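Local coordinates for STIL N-terminal domain-containing protein (Trichoplax adhaerens, PDB 5OI9) that probably takes part in centriole assembly, this construct being the N-terminal domain of a STIL-family protein, whose relative STIL binds CEP85, at residues A[195-201]-A[310-315]; A[259-265]-A[298-304]. All coordinates share one frame; numbering follows the deposited sequence.

Contact 1: residues A[195-201]-A[310-315]; sequences LITAVPI and FWECSF
The indole of W311 reaches across to P200, its partner in a non-hydrogen-bonded pair of two antiparallel strands. From the backbone outward, W311 meets the other strand atom by atom: CB sits 3.7 Å from the carbonyl O of V199. CG is swung beside the backbone N and anti to the carbonyl carbon (chi1 -60°), which leans the ring toward the neighbouring strand. CD2 is only loosely near P200. CE3 then lies 3.4 Å from P200 N and presses against A198 CB at 3.6 Å, and CZ3 meets P200 CG at 3.5 Å. P200 lies over one face of the six-membered ring in a CH-pi contact, its CB 4.3 Å from the centroid and only 12° off the normal. The indole NE1 is hydrogen-bonded to E309 OE1, two residues back along its own strand.

The strands are 196-200 and 309-314 of a seven-stranded mixed sheet, where 196-200 runs between 309-314 and the short strand 27-29. T197 with S314 and V199 with E312 form hydrogen-bonded pairs, and I201 N adds a nearly straight bond to F310 O (3.0 Å, 173°). Water 1 gives hydrogen bonds to the carbonyls of T197 and E312 and also bonds S314 OG, so one water links both strands, on the face that bears T197, V199, E312 and S314. The extended E312 side chain carries its carboxylate away from strand 196-200, to S20 and W18.

At the other end, L195 O lies at the edge of the F315 ring, 3.1 Å from CD1. I196 drops its CD1 onto F315 CB and is covered by helix 270-281.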
ATOM      1  N   LEU A 195      -9.652  -9.194  -5.813  1.00 22.80           N
ATOM      2  CA  LEU A 195      -9.228 -10.403  -5.119  1.00 24.27           C
ATOM      3  C   LEU A 195      -8.394 -11.265  -6.057  1.00 20.67           C
ATOM      4  O   LEU A 195      -8.797 -11.524  -7.195  1.00 27.01           O
ATOM      5  CB  LEU A 195     -10.432 -11.205  -4.625  1.00 25.59           C
ATOM      6  CG  LEU A 195     -11.327 -10.637  -3.524  1.00 38.95           C
ATOM      7  CD1 LEU A 195     -12.377 -11.663  -3.124  1.00 39.11           C
ATOM      8  CD2 LEU A 195     -10.503 -10.211  -2.319  1.00 34.49           C
ATOM      9  N   ILE A 196      -7.239 -11.715  -5.578  1.00 21.31           N
ATOM     10  CA  ILE A 196      -6.408 -12.657  -6.319  1.00 18.13           C
ATOM     11  C   ILE A 196      -6.757 -14.065  -5.854  1.00 19.69           C
ATOM     12  O   ILE A 196      -6.622 -14.387  -4.669  1.00 19.11           O
ATOM     13  CB  ILE A 196      -4.913 -12.368  -6.118  1.00 17.08           C
ATOM     14  CG1 ILE A 196      -4.551 -10.979  -6.651  1.00 20.04           C
ATOM     15  CG2 ILE A 196      -4.070 -13.443  -6.793  1.00 18.93           C
ATOM     16  CD1 ILE A 196      -4.714 -10.836  -8.140  1.00 22.98           C
ATOM     17  N   THR A 197      -7.221 -14.898  -6.784  1.00 15.92           N
ATOM     18  CA  THR A 197      -7.435 -16.312  -6.504  1.00 18.42           C
ATOM     19  C   THR A 197      -6.116 -17.061  -6.664  1.00 19.13           C
ATOM     20  O   THR A 197      -5.461 -16.958  -7.704  1.00 17.30           O
ATOM     21  CB  THR A 197      -8.485 -16.896  -7.449  1.00 24.51           C
ATOM     22  OG1 THR A 197      -9.681 -16.108  -7.390  1.00 29.24           O
ATOM     23  CG2 THR A 197      -8.809 -18.333  -7.068  1.00 20.88           C
ATOM     24  N   ALA A 198      -5.725 -17.813  -5.636  1.00 17.78           N
ATOM     25  CA  ALA A 198      -4.454 -18.524  -5.633  1.00 15.44           C
ATOM     26  C   ALA A 198      -4.691 -20.006  -5.379  1.00 18.28           C
ATOM     27  O   ALA A 198      -5.380 -20.374  -4.424  1.00 18.91           O
ATOM     28  CB  ALA A 198      -3.503 -17.951  -4.579  1.00 16.82           C
ATOM     29  N   VAL A 199      -4.098 -20.845  -6.221  1.00 15.97           N
ATOM     30  CA  VAL A 199      -4.288 -22.289  -6.186  1.00 16.92           C
ATOM     31  C   VAL A 199      -2.919 -22.944  -6.031  1.00 17.17           C
ATOM     32  O   VAL A 199      -2.034 -22.694  -6.849  1.00 17.62           O
ATOM     33  CB  VAL A 199      -4.985 -22.813  -7.454  1.00 26.10           C
ATOM     34  CG1 VAL A 199      -4.861 -24.317  -7.542  1.00 20.67           C
ATOM     35  CG2 VAL A 199      -6.446 -22.390  -7.473  1.00 25.32           C
ATOM     36  N   PRO A 200      -2.706 -23.784  -5.021  1.00 16.29           N
ATOM     37  CA  PRO A 200      -1.431 -24.507  -4.928  1.00 14.77           C
ATOM     38  C   PRO A 200      -1.314 -25.530  -6.047  1.00 18.12           C
ATOM     39  O   PRO A 200      -2.266 -26.251  -6.354  1.00 20.35           O
ATOM     40  CB  PRO A 200      -1.500 -25.187  -3.553  1.00 19.04           C
ATOM     41  CG  PRO A 200      -2.713 -24.622  -2.864  1.00 19.65           C
ATOM     42  CD  PRO A 200      -3.636 -24.164  -3.947  1.00 20.37           C
ATOM     43  N   ILE A 201      -0.133 -25.586  -6.667  1.00 14.31           N
ATOM     44  CA  ILE A 201       0.121 -26.479  -7.790  1.00 18.53           C
ATOM     45  C   ILE A 201       1.415 -27.248  -7.543  1.00 19.58           C
ATOM     46  O   ILE A 201       2.185 -26.945  -6.631  1.00 17.99           O
ATOM     47  CB  ILE A 201       0.198 -25.727  -9.137  1.00 20.61           C
ATOM     48  CG1 ILE A 201       1.400 -24.782  -9.156  1.00 17.89           C
ATOM     49  CG2 ILE A 201      -1.091 -24.962  -9.401  1.00 19.31           C
ATOM     50  CD1 ILE A 201       1.626 -24.113 -10.494  1.00 13.49           C
ATOM     51  N   PHE A 310       4.684 -23.309  -5.010  1.00 13.69           N
ATOM     52  CA  PHE A 310       4.216 -22.936  -6.337  1.00 15.24           C
ATOM     53  C   PHE A 310       2.708 -22.735  -6.307  1.00 16.33           C
ATOM     54  O   PHE A 310       1.973 -23.587  -5.793  1.00 14.47           O
ATOM     55  CB  PHE A 310       4.597 -23.999  -7.371  1.00 14.64           C
ATOM     56  CG  PHE A 310       6.078 -24.100  -7.615  1.00 18.96           C
ATOM     57  CD1 PHE A 310       6.896 -24.779  -6.729  1.00 17.50           C
ATOM     58  CD2 PHE A 310       6.652 -23.514  -8.735  1.00 16.83           C
ATOM     59  CE1 PHE A 310       8.256 -24.871  -6.949  1.00 14.81           C
ATOM     60  CE2 PHE A 310       8.013 -23.607  -8.961  1.00 16.72           C
ATOM     61  CZ  PHE A 310       8.815 -24.286  -8.066  1.00 16.12           C
ATOM     62  N   TRP A 311       2.256 -21.605  -6.848  1.00  9.24           N
ATOM     63  CA  TRP A 311       0.845 -21.259  -6.909  1.00 11.85           C
ATOM     64  C   TRP A 311       0.497 -20.771  -8.305  1.00 12.65           C
ATOM     65  O   TRP A 311       1.310 -20.125  -8.970  1.00 11.65           O
ATOM     66  CB  TRP A 311       0.483 -20.158  -5.901  1.00 12.58           C
ATOM     67  CG  TRP A 311       0.731 -20.500  -4.471  1.00 14.38           C
ATOM     68  CD1 TRP A 311       1.938 -20.559  -3.835  1.00 15.67           C
ATOM     69  CD2 TRP A 311      -0.258 -20.810  -3.484  1.00 14.16           C
ATOM     70  NE1 TRP A 311       1.761 -20.889  -2.513  1.00 15.59           N
ATOM     71  CE2 TRP A 311       0.421 -21.051  -2.272  1.00 17.01           C
ATOM     72  CE3 TRP A 311      -1.653 -20.904  -3.505  1.00 12.57           C
ATOM     73  CZ2 TRP A 311      -0.247 -21.387  -1.096  1.00 17.26           C
ATOM     74  CZ3 TRP A 311      -2.314 -21.233  -2.337  1.00 16.47           C
ATOM     75  CH2 TRP A 311      -1.611 -21.473  -1.149  1.00 22.77           C
ATOM     76  N   GLU A 312      -0.721 -21.078  -8.743  1.00 13.85           N
ATOM     77  CA  GLU A 312      -1.302 -20.453  -9.925  1.00 14.34           C
ATOM     78  C   GLU A 312      -2.285 -19.385  -9.465  1.00 15.18           C
ATOM     79  O   GLU A 312      -3.276 -19.695  -8.792  1.00 17.04           O
ATOM     80  CB  GLU A 312      -2.004 -21.469 -10.825  1.00 11.77           C
ATOM     81  CG  GLU A 312      -2.653 -20.821 -12.047  1.00 22.05           C
ATOM     82  CD  GLU A 312      -3.110 -21.828 -13.089  1.00 26.20           C
ATOM     83  OE1 GLU A 312      -4.335 -22.000 -13.257  1.00 33.76           O
ATOM     84  OE2 GLU A 312      -2.243 -22.444 -13.739  1.00 24.88           O
ATOM     85  N   CYS A 313      -2.010 -18.135  -9.823  1.00 13.46           N
ATOM     86  CA  CYS A 313      -2.825 -17.001  -9.416  1.00 11.98           C
ATOM     87  C   CYS A 313      -3.646 -16.502 -10.594  1.00 19.11           C
ATOM     88  O   CYS A 313      -3.179 -16.508 -11.738  1.00 14.91           O
ATOM     89  CB  CYS A 313      -1.956 -15.867  -8.873  1.00 14.60           C
ATOM     90  SG  CYS A 313      -0.821 -16.373  -7.570  1.00 17.29           S
ATOM     91  N   SER A 314      -4.868 -16.063 -10.311  1.00 12.10           N
ATOM     92  CA  SER A 314      -5.753 -15.557 -11.347  1.00 18.47           C
ATOM     93  C   SER A 314      -6.595 -14.420 -10.796  1.00 19.36           C
ATOM     94  O   SER A 314      -6.833 -14.323  -9.589  1.00 18.08           O
ATOM     95  CB  SER A 314      -6.668 -16.659 -11.898  1.00 15.96           C
ATOM     96  OG  SER A 314      -7.596 -17.085 -10.916  1.00 20.80           O
ATOM     97  N   PHE A 315      -7.036 -13.551 -11.700  1.00 23.92           N
ATOM     98  CA  PHE A 315      -8.009 -12.521 -11.382  1.00 25.53           C
ATOM     99  C   PHE A 315      -8.933 -12.344 -12.573  1.00 32.67           C
ATOM    100  O   PHE A 315      -8.480 -12.338 -13.722  1.00 39.53           O
ATOM    101  CB  PHE A 315      -7.353 -11.182 -11.039  1.00 26.79           C
ATOM    102  CG  PHE A 315      -8.337 -10.062 -10.884  1.00 33.22           C
ATOM    103  CD1 PHE A 315      -9.296 -10.104  -9.885  1.00 33.35           C
ATOM    104  CD2 PHE A 315      -8.320  -8.981 -11.748  1.00 37.62           C
ATOM    105  CE1 PHE A 315     -10.215  -9.081  -9.741  1.00 37.02           C
ATOM    106  CE2 PHE A 315      -9.236  -7.953 -11.608  1.00 41.17           C
ATOM    107  CZ  PHE A 315     -10.185  -8.004 -10.605  1.00 41.70           C
TER
HETATM  108  O   HOH W   1      -5.753 -19.438  -9.816  1.00 20.03           O
HETATM  109  O   HOH W   2       3.945 -26.130  -4.823  1.00 27.82           O

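Contact 2: residues A[259-265]-A[298-304]; sequences IWVDGVI and LVLYTQT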
ATOM      1  N   ILE A 259       5.513 -14.277 -11.368  1.00  8.70           N
ATOM      2  CA  ILE A 259       6.370 -13.557 -10.434  1.00 12.41           C
ATOM      3  C   ILE A 259       6.972 -14.539  -9.439  1.00 10.16           C
ATOM      4  O   ILE A 259       6.506 -15.669  -9.281  1.00 10.10           O
ATOM      5  CB  ILE A 259       5.602 -12.459  -9.664  1.00  9.40           C
ATOM      6  CG1 ILE A 259       4.485 -13.092  -8.829  1.00 10.04           C
ATOM      7  CG2 ILE A 259       5.042 -11.418 -10.615  1.00  9.57           C
ATOM      8  CD1 ILE A 259       3.716 -12.100  -7.965  1.00 10.32           C
ATOM      9  N   TRP A 260       8.028 -14.087  -8.766  1.00 11.42           N
ATOM     10  CA  TRP A 260       8.547 -14.765  -7.589  1.00 12.98           C
ATOM     11  C   TRP A 260       8.600 -13.772  -6.436  1.00 12.46           C
ATOM     12  O   TRP A 260       8.794 -12.570  -6.640  1.00 11.75           O
ATOM     13  CB  TRP A 260       9.935 -15.387  -7.837  1.00  9.31           C
ATOM     14  CG  TRP A 260      11.020 -14.415  -8.188  1.00 12.44           C
ATOM     15  CD1 TRP A 260      11.441 -14.072  -9.443  1.00 13.27           C
ATOM     16  CD2 TRP A 260      11.840 -13.677  -7.275  1.00 12.12           C
ATOM     17  NE1 TRP A 260      12.466 -13.161  -9.365  1.00 12.19           N
ATOM     18  CE2 TRP A 260      12.730 -12.901  -8.046  1.00 14.83           C
ATOM     19  CE3 TRP A 260      11.906 -13.591  -5.881  1.00 12.67           C
ATOM     20  CZ2 TRP A 260      13.671 -12.049  -7.471  1.00 13.41           C
ATOM     21  CZ3 TRP A 260      12.839 -12.741  -5.309  1.00 16.57           C
ATOM     22  CH2 TRP A 260      13.710 -11.984  -6.104  1.00 12.47           C
ATOM     23  N   VAL A 261       8.395 -14.279  -5.221  1.00 11.28           N
ATOM     24  CA  VAL A 261       8.381 -13.457  -4.018  1.00 10.31           C
ATOM     25  C   VAL A 261       9.206 -14.152  -2.943  1.00 16.74           C
ATOM     26  O   VAL A 261       9.114 -15.372  -2.767  1.00 16.20           O
ATOM     27  CB  VAL A 261       6.942 -13.189  -3.521  1.00 12.29           C
ATOM     28  CG1 VAL A 261       6.960 -12.472  -2.173  1.00 10.72           C
ATOM     29  CG2 VAL A 261       6.168 -12.368  -4.546  1.00  8.46           C
ATOM     30  N   ASP A 262      10.012 -13.372  -2.225  1.00 17.02           N
ATOM     31  CA  ASP A 262      10.892 -13.875  -1.182  1.00 17.94           C
ATOM     32  C   ASP A 262      10.685 -13.065   0.092  1.00 25.38           C
ATOM     33  O   ASP A 262      10.312 -11.890   0.048  1.00 23.18           O
ATOM     34  CB  ASP A 262      12.362 -13.798  -1.630  1.00 21.38           C
ATOM     35  CG  ASP A 262      13.329 -14.305  -0.580  1.00 33.40           C
ATOM     36  OD1 ASP A 262      12.925 -15.140   0.255  1.00 38.69           O
ATOM     37  OD2 ASP A 262      14.496 -13.857  -0.588  1.00 34.15           O
ATOM     38  N   GLY A 263      10.917 -13.708   1.233  1.00 21.54           N
ATOM     39  CA  GLY A 263      10.956 -13.007   2.502  1.00 27.23           C
ATOM     40  C   GLY A 263       9.638 -12.847   3.224  1.00 24.39           C
ATOM     41  O   GLY A 263       9.502 -11.916   4.025  1.00 23.82           O
ATOM     42  N   VAL A 264       8.661 -13.715   2.971  1.00 21.54           N
ATOM     43  CA  VAL A 264       7.397 -13.699   3.695  1.00 22.45           C
ATOM     44  C   VAL A 264       7.224 -15.045   4.386  1.00 21.34           C
ATOM     45  O   VAL A 264       7.893 -16.029   4.064  1.00 19.88           O
ATOM     46  CB  VAL A 264       6.191 -13.400   2.780  1.00 21.48           C
ATOM     47  CG1 VAL A 264       6.378 -12.073   2.065  1.00 21.06           C
ATOM     48  CG2 VAL A 264       5.990 -14.528   1.781  1.00 16.15           C
ATOM     49  N   ILE A 265       6.305 -15.081   5.347  1.00 20.60           N
ATOM     50  CA  ILE A 265       6.033 -16.320   6.069  1.00 22.05           C
ATOM     51  C   ILE A 265       5.040 -17.191   5.314  1.00 23.78           C
ATOM     52  O   ILE A 265       5.188 -18.416   5.271  1.00 24.00           O
ATOM     53  CB  ILE A 265       5.549 -16.006   7.501  1.00 25.65           C
ATOM     54  CG1 ILE A 265       6.741 -15.624   8.382  1.00 29.23           C
ATOM     55  CG2 ILE A 265       4.806 -17.187   8.100  1.00 26.57           C
ATOM     56  CD1 ILE A 265       6.365 -15.242   9.792  1.00 33.47           C
ATOM     57  N   LEU A 298       3.219 -18.135  -9.396  1.00 10.69           N
ATOM     58  CA  LEU A 298       3.912 -17.488  -8.293  1.00 13.25           C
ATOM     59  C   LEU A 298       4.862 -18.504  -7.681  1.00 10.34           C
ATOM     60  O   LEU A 298       4.426 -19.563  -7.221  1.00  8.60           O
ATOM     61  CB  LEU A 298       2.927 -16.965  -7.243  1.00 11.88           C
ATOM     62  CG  LEU A 298       3.506 -16.657  -5.859  1.00 11.90           C
ATOM     63  CD1 LEU A 298       4.484 -15.493  -5.916  1.00  8.68           C
ATOM     64  CD2 LEU A 298       2.379 -16.373  -4.872  1.00 12.42           C
ATOM     65  N   VAL A 299       6.154 -18.197  -7.705  1.00 13.35           N
ATOM     66  CA  VAL A 299       7.167 -18.994  -7.024  1.00 11.55           C
ATOM     67  C   VAL A 299       7.439 -18.301  -5.698  1.00 11.95           C
ATOM     68  O   VAL A 299       8.028 -17.216  -5.661  1.00 12.96           O
ATOM     69  CB  VAL A 299       8.441 -19.138  -7.866  1.00 13.75           C
ATOM     70  CG1 VAL A 299       9.446 -20.027  -7.160  1.00 13.02           C
ATOM     71  CG2 VAL A 299       8.104 -19.703  -9.240  1.00 10.01           C
ATOM     72  N   LEU A 300       6.989 -18.912  -4.605  1.00 11.98           N
ATOM     73  CA  LEU A 300       6.973 -18.274  -3.294  1.00 13.36           C
ATOM     74  C   LEU A 300       8.060 -18.888  -2.421  1.00 17.50           C
ATOM     75  O   LEU A 300       7.948 -20.046  -2.004  1.00 18.86           O
ATOM     76  CB  LEU A 300       5.599 -18.419  -2.645  1.00 10.92           C
ATOM     77  CG  LEU A 300       5.346 -17.581  -1.391  1.00 17.44           C
ATOM     78  CD1 LEU A 300       5.522 -16.102  -1.696  1.00 13.13           C
ATOM     79  CD2 LEU A 300       3.955 -17.857  -0.844  1.00 14.79           C
ATOM     80  N   TYR A 301       9.098 -18.106  -2.132  1.00 13.19           N
ATOM     81  CA  TYR A 301      10.170 -18.522  -1.229  1.00 15.63           C
ATOM     82  C   TYR A 301       9.826 -18.038   0.173  1.00 17.99           C
ATOM     83  O   TYR A 301      10.136 -16.911   0.558  1.00 20.96           O
ATOM     84  CB  TYR A 301      11.512 -17.969  -1.694  1.00 14.70           C
ATOM     85  CG  TYR A 301      11.958 -18.504  -3.032  1.00 16.34           C
ATOM     86  CD1 TYR A 301      12.700 -19.674  -3.119  1.00 15.58           C
ATOM     87  CD2 TYR A 301      11.636 -17.840  -4.210  1.00 14.04           C
ATOM     88  CE1 TYR A 301      13.111 -20.170  -4.340  1.00 18.25           C
ATOM     89  CE2 TYR A 301      12.041 -18.328  -5.435  1.00 13.61           C
ATOM     90  CZ  TYR A 301      12.777 -19.495  -5.495  1.00 19.85           C
ATOM     91  OH  TYR A 301      13.184 -19.986  -6.712  1.00 17.83           O
ATOM     92  N   THR A 302       9.175 -18.898   0.951  1.00 16.05           N
ATOM     93  CA  THR A 302       8.837 -18.519   2.313  1.00 21.24           C
ATOM     94  C   THR A 302      10.052 -18.661   3.226  1.00 25.08           C
ATOM     95  O   THR A 302      10.987 -19.421   2.957  1.00 21.85           O
ATOM     96  CB  THR A 302       7.679 -19.364   2.852  1.00 20.42           C
ATOM     97  OG1 THR A 302       8.111 -20.716   3.043  1.00 20.81           O
ATOM     98  CG2 THR A 302       6.504 -19.337   1.886  1.00 19.29           C
ATOM     99  N   GLN A 303      10.024 -17.906   4.323  1.00 22.32           N
ATOM    100  CA  GLN A 303      11.105 -17.924   5.300  1.00 27.35           C
ATOM    101  C   GLN A 303      11.060 -19.140   6.214  1.00 23.28           C
ATOM    102  O   GLN A 303      12.028 -19.380   6.942  1.00 29.63           O
ATOM    103  CB  GLN A 303      11.065 -16.653   6.154  1.00 30.92           C
ATOM    104  CG  GLN A 303      11.274 -15.364   5.381  1.00 35.10           C
ATOM    105  CD  GLN A 303      10.960 -14.134   6.212  1.00 42.70           C
ATOM    106  OE1 GLN A 303      10.056 -14.153   7.048  1.00 41.27           O
ATOM    107  NE2 GLN A 303      11.709 -13.061   5.989  1.00 49.32           N
ATOM    108  N   THR A 304       9.973 -19.909   6.193  1.00 18.43           N
ATOM    109  CA  THR A 304       9.790 -21.014   7.123  1.00 23.78           C
ATOM    110  C   THR A 304       9.944 -22.385   6.478  1.00 22.66           C
ATOM    111  O   THR A 304       9.796 -23.396   7.172  1.00 19.98           O
ATOM    112  CB  THR A 304       8.413 -20.914   7.794  1.00 31.61           C
ATOM    113  OG1 THR A 304       7.384 -20.939   6.796  1.00 31.21           O
ATOM    114  CG2 THR A 304       8.303 -19.620   8.593  1.00 29.12           C
TER
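A beta-alpha-beta unit brings I259 alongside L298: strand 256-264, helix 270-281 and strand 296-302 follow one another, and the two strands lie parallel as neighbours, their short axes 12° apart. On the face turned to the helix, two leucine methyls carry the packing: L298 CD1 meets I259 CG1 and V261 CG2, both at 3.8 Å, and L300 CD1 lies 3.7 Å from V261 CB. L300 and V261 run side by side, and V264, whose CG2 also meets L300 CD1, crosses L300 at about a right angle. Y271, V272, A275 and Y279 of the helix pack on this layer.

The backbone ladder is parallel: V299 bonds through its N to I259 O and through its O to V261 N, and V261 O takes Y301 N at 2.8 Å. On the opposite face Y301 turns its ring edge to W260 CB, with CE2 4.3 Å away. W260 CG sits between its backbone N and carbonyl carbon (chi1 62°), which carries the indole away from strand 296-302; its NE1 is hydrogen-bonded to V244 O. L215 of helix 210-216 touches W260, D262 and Y301.

At G263, whose positive phi (88°) suits glycine, the chain turns a corner. Its N gives Y301 O only a weak bond (3.4 Å). Beyond the corner, Q303 N donates to V264 O at 2.9 Å; Q303 CD packs 3.4 Å from G263 O, and NE2 bonds weakly to F224 O.

How the contacts relate
Contacts 1 and 2 sit in one sheet and share a boundary: strand 309-314 of contact 1 is the antiparallel neighbour of strand 296-302 of contact 2, which it follows in the chain. Their centres are 14 Å apart. The seam is joined by a probable hydrogen bond between L298 N and W311 O (2.8 Å), with packing of C313 SG on L298 CB (3.8 Å) and of F310 CE2 on V299 CG2 (3.9 Å). Together they set out the strand order 196-200, 309-314, 296-302, 256-264. Contact 2 is nested within the chain loop that contact 1 closes, and helix 270-281 touches both, through I196 and F315 in one and I259, V261 and L298 in the other.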